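Local coordinates for putative Fe-S biosynthesis protein (Lactobacillus acidophilus, PDB 2QGO) that is of unproven function but probably takes part in assembling or delivering iron-sulphur clusters, at residues A[28-33]-A[81-86]. Residues are numbered along the deposited sequence; the frame is centred on the assembly and turned at random.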
# COMPACT_ATOMS: atom_id res chain seq x y z
N LEU A 28 -1.74 0.21 2.77
CA LEU A 28 -2.09 1.04 1.63
C LEU A 28 -2.70 2.33 2.18
O LEU A 28 -3.67 2.29 2.93
CB LEU A 28 -3.11 0.32 0.73
CG LEU A 28 -3.73 1.10 -0.44
CD1 LEU A 28 -2.63 1.56 -1.41
CD2 LEU A 28 -4.75 0.19 -1.16
N ILE A 29 -2.12 3.46 1.82
CA ILE A 29 -2.64 4.73 2.31
C ILE A 29 -2.49 5.83 1.28
O ILE A 29 -1.79 5.67 0.28
CB ILE A 29 -1.90 5.17 3.57
CG1 ILE A 29 -0.42 5.32 3.26
CG2 ILE A 29 -2.12 4.15 4.68
CD1 ILE A 29 0.37 5.97 4.35
N THR A 30 -3.18 6.94 1.52
CA THR A 30 -3.09 8.09 0.63
C THR A 30 -1.86 8.79 1.15
O THR A 30 -1.52 8.67 2.32
CB THR A 30 -4.28 9.05 0.79
OG1 THR A 30 -4.21 9.66 2.09
CG2 THR A 30 -5.61 8.32 0.67
N ASP A 31 -1.18 9.52 0.29
CA ASP A 31 0.00 10.22 0.72
C ASP A 31 -0.18 11.69 0.39
O ASP A 31 0.18 12.13 -0.70
CB ASP A 31 1.24 9.67 0.00
CG ASP A 31 2.53 10.17 0.60
OD1 ASP A 31 2.47 11.12 1.42
OD2 ASP A 31 3.60 9.62 0.26
N ASP A 32 -0.75 12.45 1.32
CA ASP A 32 -0.97 13.87 1.11
C ASP A 32 0.08 14.70 1.85
O ASP A 32 -0.07 15.91 2.00
CB ASP A 32 -2.38 14.26 1.57
CG ASP A 32 -2.58 14.07 3.06
OD1 ASP A 32 -1.67 13.54 3.73
OD2 ASP A 32 -3.66 14.45 3.56
N GLY A 33 1.13 14.02 2.31
CA GLY A 33 2.20 14.68 3.04
C GLY A 33 1.91 14.81 4.53
O GLY A 33 2.76 15.26 5.30
N LYS A 81 -9.43 4.75 4.13
CA LYS A 81 -10.41 3.95 3.40
C LYS A 81 -11.47 4.77 2.66
O LYS A 81 -12.08 4.28 1.70
CB LYS A 81 -11.10 2.94 4.32
CG LYS A 81 -11.95 3.57 5.39
CD LYS A 81 -12.62 2.54 6.29
CE LYS A 81 -13.52 3.26 7.28
NZ LYS A 81 -14.09 2.36 8.33
N THR A 82 -11.68 6.02 3.07
CA THR A 82 -12.67 6.85 2.40
C THR A 82 -12.21 7.27 1.00
O THR A 82 -13.04 7.58 0.14
CB THR A 82 -13.02 8.10 3.24
OG1 THR A 82 -11.82 8.75 3.68
CG2 THR A 82 -13.84 7.71 4.45
N MET A 83 -10.90 7.28 0.77
CA MET A 83 -10.39 7.65 -0.54
C MET A 83 -10.05 6.44 -1.42
O MET A 83 -9.59 6.59 -2.55
CB MET A 83 -9.15 8.54 -0.40
CG MET A 83 -9.42 9.99 -0.83
SD MET A 83 -8.52 11.11 0.24
CE MET A 83 -9.45 10.86 1.76
N LEU A 84 -10.26 5.24 -0.88
CA LEU A 84 -9.99 4.03 -1.65
C LEU A 84 -11.30 3.73 -2.36
O LEU A 84 -12.30 4.41 -2.13
CB LEU A 84 -9.58 2.88 -0.73
CG LEU A 84 -8.29 3.18 0.05
CD1 LEU A 84 -7.94 2.02 0.98
CD2 LEU A 84 -7.16 3.45 -0.94
N GLY A 85 -11.31 2.73 -3.24
CA GLY A 85 -12.53 2.42 -3.95
C GLY A 85 -12.94 0.97 -3.87
O GLY A 85 -12.19 0.16 -3.33
N PRO A 86 -14.12 0.61 -4.39
CA PRO A 86 -14.62 -0.76 -4.37
C PRO A 86 -13.96 -1.66 -5.42
O PRO A 86 -13.76 -1.25 -6.56
CB PRO A 86 -16.11 -0.58 -4.63
CG PRO A 86 -16.13 0.58 -5.58
CD PRO A 86 -15.11 1.54 -4.97
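Leu84 lays its CD2 methyl against the branched end of Leu28. Leu28 CD2 and Leu84 CD2 are 4.1 Å apart, and Leu84 CD2 also lies 4.2 Å from Leu28 CG. The two side chains lie antiparallel, and it is their outer carbons that touch. Leu28 reaches over with CG anti to the backbone N (chi1 173°). Both leucines are buried.

Two residues further along strand 25-30, Thr30 sets its methyl against Met83. Thr30 CG2 sits 3.7 Å from Met83 CB, which makes the closer touch. Met83 SD adds a looser one, 4.1 Å from Thr30 CG2. These side chains cross at about a right angle. Met83 is exposed and Thr30 partly so; this is the more open end of the contact.

The contact packs the loop between helix 78-81 and strand 88-93 against the end of strand 25-30. Neighbouring strands widen the apolar surface: Phe50 touches both Thr30 and Leu84, while Ile52 of strand 50-55 and Ile74 of strand 73-76 also touch Leu28. Asp80 OD1, in the short helix before the loop, accepts a hydrogen bond from Thr30 N and ties the same two regions together.

Across the two segments the touching side-chain atoms are carbon and sulphur alone. These side chains therefore meet by van der Waals packing and the burial of apolar surface, and the directional polar tie comes from Asp80, just before segment 81-86.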